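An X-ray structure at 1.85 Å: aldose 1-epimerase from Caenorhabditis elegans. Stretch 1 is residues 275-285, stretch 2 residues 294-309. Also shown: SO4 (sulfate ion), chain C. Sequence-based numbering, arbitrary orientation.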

ATOM      1  N   VAL A 275       4.756   7.840   6.588  1.00 30.61           N
ATOM      2  CA  VAL A 275       3.913   6.964   7.390  1.00 31.31           C
ATOM      3  C   VAL A 275       3.649   5.639   6.698  1.00 31.91           C
ATOM      4  O   VAL A 275       3.931   5.466   5.510  1.00 31.99           O
ATOM      5  CB  VAL A 275       2.532   7.614   7.715  1.00 32.80           C
ATOM      6  CG1 VAL A 275       2.716   9.059   8.132  1.00 29.20           C
ATOM      7  CG2 VAL A 275       1.596   7.507   6.525  1.00 33.05           C
ATOM      8  N   ILE A 276       3.124   4.695   7.462  1.00 32.44           N
ATOM      9  CA  ILE A 276       2.801   3.386   6.939  1.00 32.03           C
ATOM     10  C   ILE A 276       1.425   3.051   7.475  1.00 33.01           C
ATOM     11  O   ILE A 276       1.238   2.913   8.688  1.00 33.86           O
ATOM     12  CB  ILE A 276       3.787   2.298   7.395  1.00 31.27           C
ATOM     13  CG1 ILE A 276       5.178   2.568   6.814  1.00 31.28           C
ATOM     14  CG2 ILE A 276       3.266   0.939   6.976  1.00 27.77           C
ATOM     15  CD1 ILE A 276       6.211   1.498   7.147  1.00 32.42           C
ATOM     16  N   HIS A 277       0.456   2.942   6.577  1.00 32.62           N
ATOM     17  CA  HIS A 277      -0.901   2.620   6.985  1.00 33.08           C
ATOM     18  C   HIS A 277      -1.040   1.114   7.133  1.00 33.35           C
ATOM     19  O   HIS A 277      -0.782   0.364   6.189  1.00 33.22           O
ATOM     20  CB  HIS A 277      -1.915   3.114   5.956  1.00 32.33           C
ATOM     21  CG  HIS A 277      -3.334   2.918   6.379  1.00 31.01           C
ATOM     22  ND1 HIS A 277      -3.964   3.753   7.277  1.00 33.84           N
ATOM     23  CD2 HIS A 277      -4.236   1.960   6.061  1.00 32.45           C
ATOM     24  CE1 HIS A 277      -5.193   3.318   7.493  1.00 31.40           C
ATOM     25  NE2 HIS A 277      -5.383   2.230   6.768  1.00 33.59           N
ATOM     26  N   LEU A 278      -1.449   0.681   8.321  1.00 32.49           N
ATOM     27  CA  LEU A 278      -1.629  -0.728   8.614  1.00 34.45           C
ATOM     28  C   LEU A 278      -3.113  -1.049   8.716  1.00 35.52           C
ATOM     29  O   LEU A 278      -3.835  -0.420   9.488  1.00 36.97           O
ATOM     30  CB  LEU A 278      -0.949  -1.084   9.940  1.00 34.63           C
ATOM     31  CG  LEU A 278       0.525  -0.695  10.093  1.00 36.38           C
ATOM     32  CD1 LEU A 278       0.989  -0.955  11.520  1.00 35.97           C
ATOM     33  CD2 LEU A 278       1.362  -1.485   9.095  1.00 36.99           C
ATOM     34  N   TYR A 279      -3.561  -2.017   7.928  1.00 36.28           N
ATOM     35  CA  TYR A 279      -4.961  -2.428   7.932  1.00 38.74           C
ATOM     36  C   TYR A 279      -5.023  -3.930   8.200  1.00 40.97           C
ATOM     37  O   TYR A 279      -4.602  -4.741   7.371  1.00 40.83           O
ATOM     38  CB  TYR A 279      -5.622  -2.091   6.592  1.00 36.56           C
ATOM     39  CG  TYR A 279      -7.013  -2.658   6.432  1.00 36.51           C
ATOM     40  CD1 TYR A 279      -7.992  -2.446   7.401  1.00 36.43           C
ATOM     41  CD2 TYR A 279      -7.353  -3.405   5.306  1.00 35.84           C
ATOM     42  CE1 TYR A 279      -9.280  -2.967   7.249  1.00 36.78           C
ATOM     43  CE2 TYR A 279      -8.631  -3.929   5.148  1.00 37.48           C
ATOM     44  CZ  TYR A 279      -9.588  -3.706   6.121  1.00 36.75           C
ATOM     45  OH  TYR A 279     -10.849  -4.230   5.962  1.00 40.32           O
ATOM     46  N   ALA A 280      -5.558  -4.288   9.364  1.00 42.79           N
ATOM     47  CA  ALA A 280      -5.681  -5.683   9.774  1.00 45.03           C
ATOM     48  C   ALA A 280      -6.674  -6.541   8.995  1.00 46.18           C
ATOM     49  O   ALA A 280      -7.030  -7.634   9.439  1.00 47.65           O
ATOM     50  CB  ALA A 280      -5.992  -5.753  11.269  1.00 45.34           C
ATOM     51  N   SER A 281      -7.138  -6.049   7.850  1.00 46.90           N
ATOM     52  CA  SER A 281      -8.079  -6.806   7.030  1.00 47.64           C
ATOM     53  C   SER A 281      -9.371  -7.235   7.743  1.00 48.62           C
ATOM     54  O   SER A 281      -9.915  -8.306   7.473  1.00 48.27           O
ATOM     55  CB  SER A 281      -7.348  -8.036   6.472  1.00 48.54           C
ATOM     56  OG  SER A 281      -8.202  -8.868   5.711  1.00 51.20           O
ATOM     57  N   LYS A 282      -9.874  -6.384   8.628  1.00 49.40           N
ATOM     58  CA  LYS A 282     -11.097  -6.673   9.379  1.00 50.70           C
ATOM     59  C   LYS A 282     -12.364  -6.891   8.549  1.00 50.94           C
ATOM     60  O   LYS A 282     -13.184  -7.744   8.883  1.00 51.16           O
ATOM     61  CB  LYS A 282     -11.354  -5.555  10.393  1.00 50.81           C
ATOM     62  CG  LYS A 282     -12.634  -5.712  11.202  1.00 52.34           C
ATOM     63  CD  LYS A 282     -12.834  -4.521  12.130  1.00 52.84           C
ATOM     64  CE  LYS A 282     -14.094  -4.668  12.972  1.00 54.42           C
ATOM     65  NZ  LYS A 282     -15.322  -4.754  12.134  1.00 52.84           N
ATOM     66  N   PHE A 283     -12.522  -6.130   7.471  1.00 51.82           N
ATOM     67  CA  PHE A 283     -13.703  -6.250   6.618  1.00 51.89           C
ATOM     68  C   PHE A 283     -13.520  -7.069   5.341  1.00 52.66           C
ATOM     69  O   PHE A 283     -14.287  -6.919   4.389  1.00 52.87           O
ATOM     70  CB  PHE A 283     -14.209  -4.849   6.260  1.00 51.49           C
ATOM     71  CG  PHE A 283     -14.555  -4.008   7.455  1.00 51.70           C
ATOM     72  CD1 PHE A 283     -15.750  -4.206   8.141  1.00 51.52           C
ATOM     73  CD2 PHE A 283     -13.671  -3.039   7.920  1.00 51.76           C
ATOM     74  CE1 PHE A 283     -16.058  -3.451   9.274  1.00 51.41           C
ATOM     75  CE2 PHE A 283     -13.969  -2.278   9.053  1.00 51.47           C
ATOM     76  CZ  PHE A 283     -15.165  -2.486   9.731  1.00 51.60           C
ATOM     77  N   LEU A 284     -12.519  -7.941   5.316  1.00 53.69           N
ATOM     78  CA  LEU A 284     -12.276  -8.760   4.135  1.00 54.57           C
ATOM     79  C   LEU A 284     -13.179  -9.992   4.122  1.00 55.51           C
ATOM     80  O   LEU A 284     -13.527 -10.529   5.170  1.00 55.79           O
ATOM     81  CB  LEU A 284     -10.808  -9.193   4.087  1.00 54.66           C
ATOM     82  CG  LEU A 284     -10.375 -10.034   2.883  1.00 54.00           C
ATOM     83  CD1 LEU A 284     -10.600  -9.259   1.592  1.00 53.11           C
ATOM     84  CD2 LEU A 284      -8.906 -10.402   3.035  1.00 54.30           C
ATOM     85  N   ASP A 285     -13.556 -10.427   2.923  1.00 56.86           N
ATOM     86  CA  ASP A 285     -14.418 -11.594   2.744  1.00 58.48           C
ATOM     87  C   ASP A 285     -14.565 -11.828   1.245  1.00 59.25           C
ATOM     88  O   ASP A 285     -15.550 -11.407   0.637  1.00 59.24           O
ATOM     89  CB  ASP A 285     -15.796 -11.343   3.375  1.00 58.98           C
ATOM     90  CG  ASP A 285     -16.719 -12.558   3.289  1.00 59.93           C
ATOM     91  OD1 ASP A 285     -16.387 -13.613   3.873  1.00 59.47           O
ATOM     92  OD2 ASP A 285     -17.783 -12.456   2.640  1.00 59.41           O
ATOM     93  N   TYR A 294     -11.014 -15.865   2.086  1.00 59.01           N
ATOM     94  CA  TYR A 294     -10.389 -14.936   3.022  1.00 58.52           C
ATOM     95  C   TYR A 294     -11.443 -14.415   3.988  1.00 58.49           C
ATOM     96  O   TYR A 294     -12.555 -14.079   3.583  1.00 58.86           O
ATOM     97  CB  TYR A 294      -9.743 -13.760   2.279  1.00 57.76           C
ATOM     98  CG  TYR A 294      -8.716 -14.159   1.241  1.00 56.87           C
ATOM     99  CD1 TYR A 294      -7.803 -15.185   1.487  1.00 56.22           C
ATOM    100  CD2 TYR A 294      -8.645 -13.494   0.016  1.00 56.54           C
ATOM    101  CE1 TYR A 294      -6.845 -15.541   0.535  1.00 55.61           C
ATOM    102  CE2 TYR A 294      -7.689 -13.840  -0.938  1.00 55.31           C
ATOM    103  CZ  TYR A 294      -6.795 -14.865  -0.673  1.00 55.52           C
ATOM    104  OH  TYR A 294      -5.860 -15.217  -1.620  1.00 54.51           O
ATOM    105  N   LYS A 295     -11.089 -14.344   5.266  1.00 58.79           N
ATOM    106  CA  LYS A 295     -12.016 -13.867   6.283  1.00 58.80           C
ATOM    107  C   LYS A 295     -11.365 -12.778   7.131  1.00 58.10           C
ATOM    108  O   LYS A 295     -10.228 -12.381   6.880  1.00 58.25           O
ATOM    109  CB  LYS A 295     -12.455 -15.043   7.161  1.00 60.28           C
ATOM    110  CG  LYS A 295     -13.916 -15.014   7.600  1.00 62.40           C
ATOM    111  CD  LYS A 295     -14.353 -16.394   8.101  1.00 63.64           C
ATOM    112  CE  LYS A 295     -15.836 -16.451   8.458  1.00 64.52           C
ATOM    113  NZ  LYS A 295     -16.164 -15.697   9.702  1.00 65.10           N
ATOM    114  N   ALA A 296     -12.089 -12.298   8.137  1.00 56.90           N
ATOM    115  CA  ALA A 296     -11.583 -11.250   9.019  1.00 55.93           C
ATOM    116  C   ALA A 296     -10.154 -11.489   9.504  1.00 55.46           C
ATOM    117  O   ALA A 296      -9.772 -12.613   9.836  1.00 55.21           O
ATOM    118  CB  ALA A 296     -12.516 -11.084  10.213  1.00 56.81           C
ATOM    119  N   ASN A 297      -9.375 -10.410   9.541  1.00 53.78           N
ATOM    120  CA  ASN A 297      -7.984 -10.444   9.978  1.00 52.61           C
ATOM    121  C   ASN A 297      -7.111 -11.475   9.259  1.00 51.11           C
ATOM    122  O   ASN A 297      -6.122 -11.954   9.818  1.00 50.93           O
ATOM    123  CB  ASN A 297      -7.914 -10.675  11.495  1.00 53.41           C
ATOM    124  CG  ASN A 297      -8.654  -9.604  12.288  1.00 54.15           C
ATOM    125  OD1 ASN A 297      -8.478  -8.408  12.054  1.00 54.76           O
ATOM    126  ND2 ASN A 297      -9.476 -10.032  13.237  1.00 53.96           N
ATOM    127  N   LYS A 298      -7.467 -11.807   8.021  1.00 49.12           N
ATOM    128  CA  LYS A 298      -6.707 -12.776   7.238  1.00 48.12           C
ATOM    129  C   LYS A 298      -5.273 -12.316   6.976  1.00 47.79           C
ATOM    130  O   LYS A 298      -4.320 -13.074   7.166  1.00 47.53           O
ATOM    131  CB  LYS A 298      -7.401 -13.037   5.899  1.00 48.06           C
ATOM    132  CG  LYS A 298      -6.534 -13.749   4.862  1.00 49.17           C
ATOM    133  CD  LYS A 298      -6.049 -15.110   5.348  1.00 50.77           C
ATOM    134  CE  LYS A 298      -5.210 -15.814   4.285  1.00 50.97           C
ATOM    135  NZ  LYS A 298      -4.731 -17.154   4.744  1.00 52.84           N
ATOM    136  N   ALA A 299      -5.118 -11.074   6.530  1.00 46.35           N
ATOM    137  CA  ALA A 299      -3.788 -10.553   6.252  1.00 45.08           C
ATOM    138  C   ALA A 299      -3.566  -9.169   6.834  1.00 43.56           C
ATOM    139  O   ALA A 299      -4.421  -8.615   7.529  1.00 44.31           O
ATOM    140  CB  ALA A 299      -3.540 -10.529   4.746  1.00 45.19           C
ATOM    141  N   LEU A 300      -2.393  -8.620   6.552  1.00 41.42           N
ATOM    142  CA  LEU A 300      -2.035  -7.301   7.033  1.00 38.55           C
ATOM    143  C   LEU A 300      -1.673  -6.427   5.844  1.00 37.84           C
ATOM    144  O   LEU A 300      -0.657  -6.657   5.184  1.00 34.84           O
ATOM    145  CB  LEU A 300      -0.841  -7.376   7.983  1.00 38.25           C
ATOM    146  CG  LEU A 300      -0.344  -6.028   8.516  1.00 37.98           C
ATOM    147  CD1 LEU A 300      -1.391  -5.432   9.442  1.00 39.59           C
ATOM    148  CD2 LEU A 300       0.970  -6.210   9.258  1.00 40.36           C
ATOM    149  N   ALA A 301      -2.519  -5.442   5.556  1.00 35.86           N
ATOM    150  CA  ALA A 301      -2.262  -4.540   4.445  1.00 34.84           C
ATOM    151  C   ALA A 301      -1.214  -3.566   4.954  1.00 31.75           C
ATOM    152  O   ALA A 301      -1.383  -2.955   6.006  1.00 31.82           O
ATOM    153  CB  ALA A 301      -3.532  -3.799   4.050  1.00 33.99           C
ATOM    154  N   ILE A 302      -0.117  -3.447   4.218  1.00 30.14           N
ATOM    155  CA  ILE A 302       0.961  -2.549   4.595  1.00 29.38           C
ATOM    156  C   ILE A 302       1.037  -1.520   3.476  1.00 28.62           C
ATOM    157  O   ILE A 302       1.408  -1.844   2.346  1.00 27.36           O
ATOM    158  CB  ILE A 302       2.291  -3.322   4.737  1.00 29.57           C
ATOM    159  CG1 ILE A 302       2.136  -4.403   5.815  1.00 33.47           C
ATOM    160  CG2 ILE A 302       3.408  -2.371   5.107  1.00 28.10           C
ATOM    161  CD1 ILE A 302       3.399  -5.218   6.087  1.00 31.12           C
ATOM    162  N   GLU A 303       0.676  -0.283   3.801  1.00 27.63           N
ATOM    163  CA  GLU A 303       0.677   0.799   2.824  1.00 28.47           C
ATOM    164  C   GLU A 303       1.524   2.019   3.161  1.00 27.01           C
ATOM    165  O   GLU A 303       1.066   2.926   3.861  1.00 26.37           O
ATOM    166  CB  GLU A 303      -0.773   1.244   2.594  1.00 29.95           C
ATOM    167  CG  GLU A 303      -1.784   0.126   2.826  1.00 34.03           C
ATOM    168  CD  GLU A 303      -3.236   0.585   2.808  1.00 37.70           C
ATOM    169  OE1 GLU A 303      -4.078  -0.109   3.411  1.00 39.24           O
ATOM    170  OE2 GLU A 303      -3.544   1.623   2.190  1.00 40.76           O
ATOM    171  N   PRO A 304       2.781   2.047   2.682  1.00 24.58           N
ATOM    172  CA  PRO A 304       3.674   3.183   2.933  1.00 24.66           C
ATOM    173  C   PRO A 304       3.034   4.329   2.156  1.00 25.10           C
ATOM    174  O   PRO A 304       2.742   4.174   0.975  1.00 24.54           O
ATOM    175  CB  PRO A 304       4.989   2.728   2.316  1.00 25.43           C
ATOM    176  CG  PRO A 304       4.958   1.237   2.547  1.00 26.80           C
ATOM    177  CD  PRO A 304       3.535   0.890   2.166  1.00 25.94           C
ATOM    178  N   GLN A 305       2.826   5.471   2.795  1.00 24.18           N
ATOM    179  CA  GLN A 305       2.191   6.597   2.099  1.00 24.06           C
ATOM    180  C   GLN A 305       2.344   7.871   2.912  1.00 25.22           C
ATOM    181  O   GLN A 305       2.986   7.873   3.964  1.00 26.71           O
ATOM    182  CB  GLN A 305       0.688   6.305   2.000  1.00 23.28           C
ATOM    183  CG  GLN A 305       0.072   6.175   3.409  1.00 25.91           C
ATOM    184  CD  GLN A 305      -1.440   5.994   3.441  1.00 26.57           C
ATOM    185  OE1 GLN A 305      -1.973   4.999   2.953  1.00 27.69           O
ATOM    186  NE2 GLN A 305      -2.138   6.957   4.042  1.00 26.57           N
ATOM    187  N   PHE A 306       1.739   8.949   2.417  1.00 24.54           N
ATOM    188  CA  PHE A 306       1.782  10.229   3.107  1.00 23.50           C
ATOM    189  C   PHE A 306       0.561  10.128   4.012  1.00 23.06           C
ATOM    190  O   PHE A 306      -0.329   9.304   3.765  1.00 22.70           O
ATOM    191  CB  PHE A 306       1.582  11.414   2.151  1.00 19.76           C
ATOM    192  CG  PHE A 306       2.793  11.765   1.351  1.00 22.83           C
ATOM    193  CD1 PHE A 306       2.939  11.311   0.046  1.00 23.02           C
ATOM    194  CD2 PHE A 306       3.798  12.558   1.903  1.00 24.15           C
ATOM    195  CE1 PHE A 306       4.069  11.648  -0.704  1.00 23.72           C
ATOM    196  CE2 PHE A 306       4.928  12.899   1.168  1.00 27.08           C
ATOM    197  CZ  PHE A 306       5.068  12.447  -0.136  1.00 26.47           C
ATOM    198  N   HIS A 307       0.503  10.959   5.048  1.00 23.58           N
ATOM    199  CA  HIS A 307      -0.631  10.929   5.965  1.00 26.21           C
ATOM    200  C   HIS A 307      -1.966  10.905   5.242  1.00 25.45           C
ATOM    201  O   HIS A 307      -2.165  11.626   4.260  1.00 24.49           O
ATOM    202  CB  HIS A 307      -0.631  12.161   6.872  1.00 25.86           C
ATOM    203  CG  HIS A 307       0.600  12.300   7.710  1.00 28.96           C
ATOM    204  ND1 HIS A 307       1.864  12.396   7.168  1.00 28.76           N
ATOM    205  CD2 HIS A 307       0.757  12.393   9.052  1.00 28.55           C
ATOM    206  CE1 HIS A 307       2.746  12.545   8.140  1.00 30.97           C
ATOM    207  NE2 HIS A 307       2.100  12.546   9.293  1.00 29.30           N
ATOM    208  N   SER A 308      -2.883  10.090   5.745  1.00 25.50           N
ATOM    209  CA  SER A 308      -4.204   9.989   5.146  1.00 25.38           C
ATOM    210  C   SER A 308      -4.911  11.337   5.360  1.00 26.10           C
ATOM    211  O   SER A 308      -4.710  11.991   6.386  1.00 25.14           O
ATOM    212  CB  SER A 308      -4.994   8.867   5.818  1.00 25.36           C
ATOM    213  OG  SER A 308      -4.404   7.602   5.581  1.00 25.07           O
ATOM    214  N   ALA A 309      -5.717  11.759   4.387  1.00 24.96           N
ATOM    215  CA  ALA A 309      -6.448  13.029   4.473  1.00 24.93           C
ATOM    216  C   ALA A 309      -5.543  14.259   4.479  1.00 24.82           C
ATOM    217  O   ALA A 309      -5.962  15.336   4.907  1.00 24.30           O
ATOM    218  CB  ALA A 309      -7.346  13.049   5.719  1.00 24.64           C
TER
HETATM  219  S   SO4 C4001     -18.499  -2.915  12.917  1.00 71.86           S
HETATM  220  O1  SO4 C4001     -17.748  -4.082  13.424  1.00 71.27           O
HETATM  221  O2  SO4 C4001     -19.082  -3.237  11.598  1.00 71.06           O
HETATM  222  O3  SO4 C4001     -19.578  -2.574  13.866  1.00 71.46           O
HETATM  223  O4  SO4 C4001     -17.585  -1.764  12.778  1.00 71.54           O

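The two stretches pair as antiparallel strands, 275-279 against 300-305, and bury 1029 Å² between them, counting both sides. Val275, His277 and Leu284 contribute most on the first stretch. Val275 and His277 lie in the ladder itself, with Tyr279 next in register, and these three alternate residues carry its hydrogen bonds. Val275 N donates to Gln305 O (3.2 Å) and Gln305 N returns to Val275 O (2.9 Å); His277 N reaches Glu303 O at 2.8 Å, with Glu303 N to His277 O at 2.9 Å; Tyr279 N to Ala301 O (3.1 Å) and Ala301 N to Tyr279 O (2.9 Å) complete the set.

Val275, which loses 101 Å² to the other stretch, suits its place because a branched, apolar side chain can meet two neighbours at once. Its CG1 sits over one face of the His307 ring, 3.6 Å from the centroid and 13° off the normal, a CH-pi contact, while CG2 packs against Gln305 CG at 3.7 Å. The CA-to-CB bond of His307 points away from the first stretch, but the end of its side chain comes back, so that the ring lies over Val275 CG1. Gln305 is anchored by its own amide: NE2 donates to Phe306 O at 3.0 Å and, weakly, to Ser308 OG at 2.8 Å.

On the same sheet face, 84 Å² of His277 is covered by the second stretch. With chi1 in the t well, its imidazole extends past Glu303, whose OE1 lies near the plane of the ring at its edge, 3.4 Å from CD2. Both ring nitrogens are hydrogen-bonded elsewhere in the structure, so the buried ring leaves no polar atom unsatisfied. Further along, the small Ala301 lets Tyr279 CB approach its CB to 3.7 Å; the tyrosine ring then leads away, and its OH accepts a hydrogen bond from Phe283 N (2.9 Å).

The opposite face is aliphatic. Ile276 CG2 meets Ile302 CG2 at 3.8 Å, and Leu278 CB lies 4.4 Å from Leu300 CD1, side chains with no polar group to satisfy in a buried setting.

Beyond the strands, contacts between two turns continue the pairing of the stretches. Asn297 N donates to Ser281 O (3.0 Å), linking the type I turn 281-284 to the type II turn 295-298, and Asn297 CA makes a short CA-H...O contact of 3.0 Å with Ala280 O. Leu284, with 69 Å² covered, points toward the second stretch and places CD2 3.5 Å from Tyr294 CB and 4.2 Å from Lys298 CB, an apolar contact at this end of the pairing. The fit has a cost: Ser281 OG and Ala296 N are buried without a partner in the model.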